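Local coordinates for protein Xaa-Pro dipeptidase (Lactobacillus brevis, PDB 3I7M) that probably acts as a manganese-dependent metalloexopeptidase of family M24B when whole; this chain is its creatinase/prolidase N-terminal domain, at residues I40-A45 and I76-H81; D53-A58 and A89-Q94; N83-I88 and M114-A119. All coordinates share one frame; numbering follows the deposited sequence. Where two conformers were deposited one is given.

Contact 1 of 3, residues I40-A45 and I76-H81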
loop_
_atom_site.group_PDB
_atom_site.type_symbol
_atom_site.label_atom_id
_atom_site.label_comp_id
_atom_site.label_asym_id
_atom_site.label_seq_id
_atom_site.Cartn_x
_atom_site.Cartn_y
_atom_site.Cartn_z
ATOM N N ILE A 40 -10.016 -5.905 -8.697
ATOM C CA ILE A 40 -11.056 -4.912 -8.865
ATOM C C ILE A 40 -10.532 -3.787 -9.781
ATOM O O ILE A 40 -9.288 -3.558 -9.926
ATOM C CB ILE A 40 -11.548 -4.428 -7.444
ATOM C CG1 ILE A 40 -12.242 -5.565 -6.696
ATOM C CG2 ILE A 40 -12.555 -3.343 -7.497
ATOM C CD1 ILE A 40 -11.526 -5.980 -5.406
ATOM N N GLU A 41 -11.474 -3.064 -10.390
ATOM C CA GLU A 41 -11.049 -1.875 -11.106
ATOM C C GLU A 41 -10.682 -0.781 -10.107
ATOM O O GLU A 41 -9.785 -0.002 -10.362
ATOM C CB GLU A 41 -12.095 -1.419 -12.107
ATOM C CG GLU A 41 -12.608 -2.553 -13.035
ATOM C CD GLU A 41 -12.714 -2.154 -14.500
ATOM O OE1 GLU A 41 -12.660 -0.941 -14.815
ATOM O OE2 GLU A 41 -12.856 -3.065 -15.342
ATOM N N ARG A 42 -11.302 -0.764 -8.928
ATOM C CA ARG A 42 -10.990 0.260 -7.947
ATOM C C ARG A 42 -9.649 0.005 -7.229
ATOM O O ARG A 42 -8.915 -0.940 -7.547
ATOM C CB ARG A 42 -12.143 0.479 -6.983
ATOM C CG ARG A 42 -13.345 1.312 -7.613
ATOM C CD ARG A 42 -14.523 1.292 -6.653
ATOM N NE ARG A 42 -15.803 1.756 -7.147
ATOM C CZ ARG A 42 -16.487 1.100 -8.055
ATOM N NH1 ARG A 42 -17.688 1.512 -8.407
ATOM N NH2 ARG A 42 -15.995 -0.000 -8.582
ATOM N N VAL A 43 -9.315 0.872 -6.299
ATOM C CA VAL A 43 -7.977 0.893 -5.724
ATOM C C VAL A 43 -8.055 0.442 -4.270
ATOM O O VAL A 43 -8.747 1.046 -3.414
ATOM C CB VAL A 43 -7.324 2.289 -5.836
ATOM C CG1 VAL A 43 -5.927 2.298 -5.150
ATOM C CG2 VAL A 43 -7.260 2.743 -7.237
ATOM N N LEU A 44 -7.389 -0.661 -3.950
ATOM C CA LEU A 44 -7.220 -1.194 -2.597
ATOM C C LEU A 44 -5.725 -1.355 -2.358
ATOM O O LEU A 44 -5.046 -1.985 -3.201
ATOM C CB LEU A 44 -7.895 -2.527 -2.471
ATOM C CG LEU A 44 -7.633 -3.340 -1.205
ATOM C CD1 LEU A 44 -8.286 -2.690 0.039
ATOM C CD2 LEU A 44 -8.089 -4.786 -1.350
ATOM N N ALA A 45 -5.220 -0.751 -1.300
ATOM C CA ALA A 45 -3.773 -0.815 -1.047
ATOM C C ALA A 45 -3.501 -0.864 0.415
ATOM O O ALA A 45 -4.294 -0.392 1.242
ATOM C CB ALA A 45 -3.114 0.468 -1.651
ATOM N N ILE A 76 -8.615 4.252 5.177
ATOM C CA ILE A 76 -9.009 5.446 4.523
ATOM C C ILE A 76 -9.812 5.073 3.300
ATOM O O ILE A 76 -9.364 4.315 2.453
ATOM C CB ILE A 76 -7.787 6.310 4.060
ATOM C CG1 ILE A 76 -6.922 6.711 5.267
ATOM C CG2 ILE A 76 -8.208 7.539 3.307
ATOM C CD1 ILE A 76 -5.915 5.696 5.633
ATOM N N GLY A 77 -11.022 5.574 3.210
ATOM C CA GLY A 77 -11.841 5.294 2.073
ATOM C C GLY A 77 -11.925 6.390 1.061
ATOM O O GLY A 77 -11.643 7.575 1.358
ATOM N N TYR A 78 -12.330 6.001 -0.113
ATOM C CA TYR A 78 -12.584 6.967 -1.179
ATOM C C TYR A 78 -13.849 6.644 -1.899
ATOM O O TYR A 78 -14.262 5.488 -2.099
ATOM C CB TYR A 78 -11.401 7.093 -2.151
ATOM C CG TYR A 78 -11.318 6.059 -3.244
ATOM C CD1 TYR A 78 -11.630 6.348 -4.531
ATOM C CD2 TYR A 78 -10.846 4.767 -2.958
ATOM C CE1 TYR A 78 -11.584 5.446 -5.533
ATOM C CE2 TYR A 78 -10.773 3.838 -3.988
ATOM C CZ TYR A 78 -11.099 4.178 -5.256
ATOM O OH TYR A 78 -10.973 3.251 -6.283
ATOM N N LEU A 79 -14.503 7.717 -2.383
ATOM C CA LEU A 79 -15.752 7.606 -3.142
ATOM C C LEU A 79 -15.472 7.491 -4.612
ATOM O O LEU A 79 -14.398 7.875 -5.052
ATOM C CB LEU A 79 -16.693 8.772 -2.817
ATOM C CG LEU A 79 -17.151 8.678 -1.347
ATOM C CD1 LEU A 79 -17.575 10.100 -0.854
ATOM C CD2 LEU A 79 -18.245 7.700 -1.157
ATOM N N ASP A 80 -16.457 6.972 -5.352
ATOM C CA ASP A 80 -16.260 6.447 -6.709
ATOM C C ASP A 80 -15.695 7.487 -7.678
ATOM O O ASP A 80 -15.013 7.128 -8.646
ATOM C CB ASP A 80 -17.587 5.838 -7.257
ATOM C CG ASP A 80 -17.986 4.532 -6.551
ATOM O OD1 ASP A 80 -17.123 3.973 -5.826
ATOM O OD2 ASP A 80 -19.131 4.042 -6.732
ATOM N N HIS A 81 -15.988 8.772 -7.429
ATOM C CA HIS A 81 -15.573 9.812 -8.359
ATOM C C HIS A 81 -14.387 10.653 -7.843
ATOM O O HIS A 81 -13.918 11.569 -8.505
ATOM C CB HIS A 81 -16.770 10.661 -8.745
ATOM C CG HIS A 81 -17.901 9.868 -9.336
ATOM N ND1 HIS A 81 -17.836 9.316 -10.599
ATOM C CD2 HIS A 81 -19.106 9.507 -8.824
ATOM C CE1 HIS A 81 -18.959 8.656 -10.842
ATOM N NE2 HIS A 81 -19.750 8.765 -9.788
#
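R42 reaches across from the loop 40-45 to meet both Y78 and D80. R42 CB lies 3.1 Å from Y78 OH, oblique to the ring, and CG stays close to the same oxygen. CD passes on toward the carboxylate of D80. R42 NE then donates to D80 OD1 at 2.9 Å in a salt bridge, with a nearly straight N-H...O angle of 167°. At the tip, R42 NH1 adds a weak, longer bond of 3.4 Å to D80 OD2. D80 was modelled in two conformers, so this bridge, formed in the one described, may not always be held. The R42 chain is extended from CG to NE (chi2 171°, chi3 -168°), which carries the guanidinium past the tyrosine hydroxyl and out to the acid. OD1 lies in the guanidinium plane, but NE meets that oxygen from above the carboxylate plane, so the two flat groups are tilted.

Y78 makes the second link. Y78 OH accepts from V43 N at 2.9 Å, so a strand side chain holds a loop amide. V43 O sits at the ring edge, 3.5 Å from Y78 CE2, and is buried with no polar partner in the model. The side chains of V43 and Y78 cross at about a right angle, with V43 CB 4.2 Å from Y78 CE2.

The salt bridge is exposed, while Y78 and V43 are buried. Y78 stands on edge strand 75-78, its ring against F57 of strand 55-59. V43 packs on P84 at the start of helix 84-94. R113 of helix 111-118 binds the carbonyls of E41 and R42.

Contact 2 of 3, residues D53-A58 and A89-Q94; sequences DPFIFA and ADQVKQ
The backbones of F55 and Q91 are the nearest pair between strand residues 55-58 and helix residues 89-94, with CA atoms 8.7 Å apart, a gap that side chains fill. F55 points its side chain at the helix. Its CG stands between the backbone N and the carbonyl carbon (chi1 67°), and the far end of the ring is what touches. F55 CZ meets Q91 CB at 3.6 Å. F55 CE1 and CE2 are each 4.0 Å from Q91 CB, so CB is centred on the CZ end of the ring. It approaches obliquely.

V92 supplies the next contact. V92 CG2 lies at the ring edge, near the ring plane, 4.2 Å from F55 CZ. The ring end therefore meets two successive helix residues, one through its CB and the other through a methyl.

Only the aliphatic base of Q91 is used here. The chain bends at chi2 (-67°), and its amide plane is turned 66° from the phenyl plane. The amide OE1 accepts from R95 NH1, just beyond the segment, so the polar end has a partner while CB packs on the ring. The contact is van der Waals in character and largely buried.

It joins the central sheet to a helix lying on one of its faces. F55 also touches I76 of the neighbouring strand 75-78, and Q91 packs on I76 too. F57, two residues along the strand, continues the same interface against P84, M87 and I88 of helix 84-94. I56 packs instead on I66 of helix 63-67.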
loop_
_atom_site.group_PDB
_atom_site.type_symbol
_atom_site.label_atom_id
_atom_site.label_comp_id
_atom_site.label_asym_id
_atom_site.label_seq_id
_atom_site.Cartn_x
_atom_site.Cartn_y
_atom_site.Cartn_z
ATOM N N ASP A 53 3.466 3.741 11.551
ATOM C CA ASP A 53 2.357 2.859 11.358
ATOM C C ASP A 53 1.880 2.839 9.890
ATOM O O ASP A 53 1.956 3.861 9.170
ATOM C CB ASP A 53 1.169 3.281 12.227
ATOM C CG ASP A 53 1.393 3.029 13.729
ATOM O OD1 ASP A 53 2.384 2.343 14.130
ATOM O OD2 ASP A 53 0.466 3.474 14.422
ATOM N N PRO A 54 1.376 1.663 9.497
ATOM C CA PRO A 54 0.838 1.517 8.137
ATOM C C PRO A 54 -0.584 2.052 8.038
ATOM O O PRO A 54 -1.184 2.430 9.043
ATOM C CB PRO A 54 0.817 0.033 7.931
ATOM C CG PRO A 54 0.463 -0.520 9.341
ATOM C CD PRO A 54 1.219 0.429 10.280
ATOM N N PHE A 55 -1.141 2.024 6.837
ATOM C CA PHE A 55 -2.554 2.296 6.653
ATOM C C PHE A 55 -3.056 1.477 5.474
ATOM O O PHE A 55 -2.289 1.025 4.605
ATOM C CB PHE A 55 -2.865 3.768 6.457
ATOM C CG PHE A 55 -2.354 4.393 5.207
ATOM C CD1 PHE A 55 -3.098 4.414 4.031
ATOM C CD2 PHE A 55 -1.132 5.034 5.212
ATOM C CE1 PHE A 55 -2.611 5.008 2.883
ATOM C CE2 PHE A 55 -0.630 5.677 4.107
ATOM C CZ PHE A 55 -1.389 5.684 2.910
ATOM N N ILE A 56 -4.354 1.263 5.424
ATOM C CA ILE A 56 -5.034 0.682 4.278
ATOM C C ILE A 56 -5.831 1.782 3.583
ATOM O O ILE A 56 -6.424 2.665 4.239
ATOM C CB ILE A 56 -5.936 -0.481 4.669
ATOM C CG1 ILE A 56 -5.053 -1.616 5.081
ATOM C CG2 ILE A 56 -6.881 -0.907 3.550
ATOM C CD1 ILE A 56 -5.839 -2.806 5.642
ATOM N N PHE A 57 -5.878 1.736 2.250
ATOM C CA PHE A 57 -6.667 2.651 1.429
ATOM C C PHE A 57 -7.600 1.807 0.584
ATOM O O PHE A 57 -7.185 0.797 -0.004
ATOM C CB PHE A 57 -5.760 3.481 0.528
ATOM C CG PHE A 57 -6.465 4.530 -0.198
ATOM C CD1 PHE A 57 -6.633 5.801 0.359
ATOM C CD2 PHE A 57 -6.992 4.311 -1.472
ATOM C CE1 PHE A 57 -7.344 6.800 -0.335
ATOM C CE2 PHE A 57 -7.688 5.351 -2.115
ATOM C CZ PHE A 57 -7.829 6.550 -1.506
ATOM N N ALA A 58 -8.910 2.108 0.578
ATOM C CA ALA A 58 -9.887 1.263 -0.014
ATOM C C ALA A 58 -11.068 2.021 -0.511
ATOM O O ALA A 58 -11.309 3.126 -0.053
ATOM C CB ALA A 58 -10.376 0.214 0.988
ATOM N N ALA A 89 -1.595 9.764 -1.927
ATOM C CA ALA A 89 -0.406 10.600 -1.801
ATOM C C ALA A 89 -0.588 11.600 -0.654
ATOM O O ALA A 89 0.399 11.897 0.084
ATOM C CB ALA A 89 -0.148 11.353 -3.124
ATOM N N ASP A 90 -1.802 12.159 -0.495
ATOM C CA ASP A 90 -2.066 13.062 0.601
ATOM C C ASP A 90 -1.826 12.361 1.948
ATOM O O ASP A 90 -1.258 12.941 2.857
ATOM C CB ASP A 90 -3.505 13.591 0.538
ATOM C CG ASP A 90 -3.766 14.473 -0.679
ATOM O OD1 ASP A 90 -2.785 14.919 -1.346
ATOM O OD2 ASP A 90 -4.960 14.724 -0.977
ATOM N N GLN A 91 -2.249 11.103 2.085
ATOM C CA GLN A 91 -2.012 10.328 3.310
ATOM C C GLN A 91 -0.508 10.193 3.581
ATOM O O GLN A 91 -0.070 10.187 4.733
ATOM C CB GLN A 91 -2.714 8.969 3.265
ATOM C CG GLN A 91 -4.191 9.089 3.261
ATOM C CD GLN A 91 -4.756 9.625 4.539
ATOM O OE1 GLN A 91 -4.256 9.323 5.592
ATOM N NE2 GLN A 91 -5.828 10.346 4.430
ATOM N N VAL A 92 0.273 9.935 2.535
ATOM C CA VAL A 92 1.722 9.802 2.663
ATOM C C VAL A 92 2.356 11.147 3.047
ATOM O O VAL A 92 3.180 11.213 3.977
ATOM C CB VAL A 92 2.304 9.209 1.369
ATOM C CG1 VAL A 92 3.862 9.240 1.341
ATOM C CG2 VAL A 92 1.816 7.767 1.116
ATOM N N LYS A 93 1.941 12.202 2.363
ATOM C CA LYS A 93 2.418 13.550 2.670
ATOM C C LYS A 93 2.044 14.006 4.098
ATOM O O LYS A 93 2.905 14.621 4.791
ATOM C CB LYS A 93 1.985 14.512 1.533
ATOM C CG LYS A 93 2.694 14.182 0.164
ATOM C CD LYS A 93 2.038 14.873 -1.029
ATOM C CE LYS A 93 2.658 14.483 -2.363
ATOM N NZ LYS A 93 2.013 15.214 -3.515
ATOM N N GLN A 94 0.876 13.615 4.606
ATOM C CA GLN A 94 0.465 13.910 6.006
ATOM C C GLN A 94 1.360 13.239 7.022
ATOM O O GLN A 94 1.497 13.727 8.173
ATOM C CB GLN A 94 -0.940 13.403 6.260
ATOM C CG GLN A 94 -2.003 14.188 5.610
ATOM C CD GLN A 94 -3.389 13.561 5.791
ATOM O OE1 GLN A 94 -3.637 12.766 6.726
ATOM N NE2 GLN A 94 -4.296 13.931 4.913
#

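Contact 3 of 3, residues N83-I88 and M114-A119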
loop_
_atom_site.group_PDB
_atom_site.type_symbol
_atom_site.label_atom_id
_atom_site.label_comp_id
_atom_site.label_asym_id
_atom_site.label_seq_id
_atom_site.Cartn_x
_atom_site.Cartn_y
_atom_site.Cartn_z
ATOM N N ASN A 83 -10.255 11.089 -6.701
ATOM C CA ASN A 83 -8.982 10.635 -7.269
ATOM C C ASN A 83 -8.202 9.826 -6.205
ATOM O O ASN A 83 -7.651 10.395 -5.273
ATOM C CB ASN A 83 -8.121 11.821 -7.751
ATOM C CG ASN A 83 -6.785 11.384 -8.435
ATOM O OD1 ASN A 83 -6.224 10.332 -8.163
ATOM N ND2 ASN A 83 -6.306 12.198 -9.350
ATOM N N PRO A 84 -8.165 8.492 -6.328
ATOM C CA PRO A 84 -7.566 7.701 -5.271
ATOM C C PRO A 84 -6.063 7.930 -5.144
ATOM O O PRO A 84 -5.519 7.853 -4.079
ATOM C CB PRO A 84 -7.914 6.256 -5.644
ATOM C CG PRO A 84 -8.016 6.294 -7.167
ATOM C CD PRO A 84 -8.667 7.653 -7.445
ATOM N N TRP A 85 -5.390 8.229 -6.265
ATOM C CA TRP A 85 -3.972 8.413 -6.242
ATOM C C TRP A 85 -3.556 9.665 -5.468
ATOM O O TRP A 85 -2.595 9.637 -4.703
ATOM C CB TRP A 85 -3.387 8.401 -7.674
ATOM C CG TRP A 85 -3.835 7.194 -8.428
ATOM C CD1 TRP A 85 -4.733 7.135 -9.438
ATOM C CD2 TRP A 85 -3.500 5.835 -8.093
ATOM N NE1 TRP A 85 -4.948 5.799 -9.778
ATOM C CE2 TRP A 85 -4.185 5.010 -8.977
ATOM C CE3 TRP A 85 -2.667 5.257 -7.148
ATOM C CZ2 TRP A 85 -4.043 3.569 -8.917
ATOM C CZ3 TRP A 85 -2.552 3.871 -7.116
ATOM C CH2 TRP A 85 -3.261 3.071 -7.984
ATOM N N ALA A 86 -4.317 10.738 -5.700
ATOM C CA ALA A 86 -4.067 11.980 -4.974
ATOM C C ALA A 86 -4.341 11.797 -3.514
ATOM O O ALA A 86 -3.586 12.275 -2.696
ATOM C CB ALA A 86 -4.880 13.111 -5.517
HETATM N N MSE A 87 -5.382 11.044 -3.196
HETATM C CA MSE A 87 -5.720 10.820 -1.797
HETATM C C MSE A 87 -4.709 9.936 -1.085
HETATM O O MSE A 87 -4.363 10.195 0.034
HETATM C CB MSE A 87 -7.083 10.248 -1.711
HETATM C CG MSE A 87 -8.117 11.262 -2.075
HETATM SE SE MSE A 87 -9.846 10.508 -2.180
HETATM C CE MSE A 87 -10.181 10.077 -0.323
ATOM N N ILE A 88 -4.191 8.903 -1.744
ATOM C CA ILE A 88 -3.139 8.095 -1.158
ATOM C C ILE A 88 -1.932 8.955 -0.928
ATOM O O ILE A 88 -1.287 8.872 0.110
ATOM C CB ILE A 88 -2.732 6.922 -2.105
ATOM C CG1 ILE A 88 -3.807 5.842 -2.102
ATOM C CG2 ILE A 88 -1.387 6.290 -1.684
ATOM C CD1 ILE A 88 -3.779 4.946 -3.304
HETATM N N MSE A 114 1.252 1.965 -11.130
HETATM C CA MSE A 114 2.534 2.468 -10.687
HETATM C C MSE A 114 2.735 3.890 -11.135
HETATM O O MSE A 114 3.149 4.713 -10.344
HETATM C CB MSE A 114 3.697 1.617 -11.150
HETATM C CG MSE A 114 5.061 2.283 -10.876
HETATM SE SE MSE A 114 6.524 1.294 -11.557
HETATM C CE MSE A 114 6.225 1.655 -13.435
ATOM N N GLU A 115 2.480 4.183 -12.394
ATOM C CA GLU A 115 2.704 5.537 -12.908
ATOM C C GLU A 115 1.774 6.530 -12.270
ATOM O O GLU A 115 2.165 7.692 -12.050
ATOM C CB GLU A 115 2.636 5.548 -14.469
ATOM C CG GLU A 115 3.743 4.793 -15.088
ATOM C CD GLU A 115 3.770 4.707 -16.651
ATOM O OE1 GLU A 115 2.787 5.081 -17.251
ATOM O OE2 GLU A 115 4.832 4.287 -17.138
ATOM N N ALA A 116 0.520 6.164 -12.060
ATOM C CA ALA A 116 -0.430 7.115 -11.444
ATOM C C ALA A 116 -0.004 7.472 -10.040
ATOM O O ALA A 116 -0.103 8.609 -9.575
ATOM C CB ALA A 116 -1.817 6.545 -11.422
ATOM N N LEU A 117 0.462 6.511 -9.307
ATOM C CA LEU A 117 1.029 6.725 -7.968
ATOM C C LEU A 117 2.259 7.596 -8.039
ATOM O O LEU A 117 2.379 8.618 -7.317
ATOM C CB LEU A 117 1.291 5.384 -7.281
ATOM C CG LEU A 117 1.819 5.403 -5.840
ATOM C CD1 LEU A 117 0.816 6.011 -4.866
ATOM C CD2 LEU A 117 2.271 4.027 -5.373
ATOM N N ALA A 118 3.212 7.254 -8.932
ATOM C CA ALA A 118 4.451 7.989 -9.034
ATOM C C ALA A 118 4.210 9.483 -9.376
ATOM O O ALA A 118 4.977 10.351 -8.924
ATOM C CB ALA A 118 5.363 7.345 -10.047
ATOM N N ALA A 119 3.227 9.743 -10.226
ATOM C CA ALA A 119 2.915 11.131 -10.661
ATOM C C ALA A 119 2.565 12.030 -9.519
ATOM O O ALA A 119 2.689 13.245 -9.660
ATOM C CB ALA A 119 1.803 11.123 -11.688
#
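The indole of W85 is faced on one side by A116 and on the other by P84. A116 CB sits 3.5 Å from the centroid of the W85 five-membered ring, only 6° off the ring normal, a clear CH-pi contact over the face. L117 N lies above the same face, displaced toward the rim. P84 CG lies over the opposite face, 4.0 Å from the W85 ring plane and also displaced toward the rim. V43 CG2, from the 40-45 loop, packs near the CZ2 side of the indole. L117 CB approaches the six-membered ring obliquely, 4.0 Å from W85 CE3. W85 CG lies anti to the carbonyl carbon (chi1 -52°), and this turns the indole toward helix 114-118, with one face against A116.

Deeper in, I88 CG2 meets L117 CD1 at 3.9 Å, and these two side chains cross at about a right angle. I88 is one turn on from W85 along the first helix, so both point to the second. The short axes of helices 84-88 and 114-118 cross at -49° and come within 9.3 Å. Y22 of strand 20-23 touches W85, I88 and L117 and lies beneath the helix pair.

N83 is the N-cap of the first helix. N83 OD1 accepts from A86 N at 3.1 Å, from above the carbonyl plane, and weakly from W85 N. This cap ties down the first turn, which carries the indole.

The contact between these segments is apolar: a methyl on an aromatic face and aliphatic packing. It is consistent with packing set by shape rather than by directional bonds.

In the fold
Contact 2 is the most buried of the three. Contacts 1 and 3 are partly buried and lie nearer the surface. Contacts 2 and 3 share helix 84-94: its later part meets strand 55-59, and its first turns meet helix 111-118. Contact 1 uses the edge strand 75-78, which precedes that helix in the chain and pairs with strand 55-59. F57, in segment 53-58, lies between the segments of contacts 1 and 3. Chemistry follows position. The exposed end of contact 1 carries a salt bridge, and its inner part a tyrosine-to-amide bond. Across contacts 2 and 3 the packing is aromatic and aliphatic.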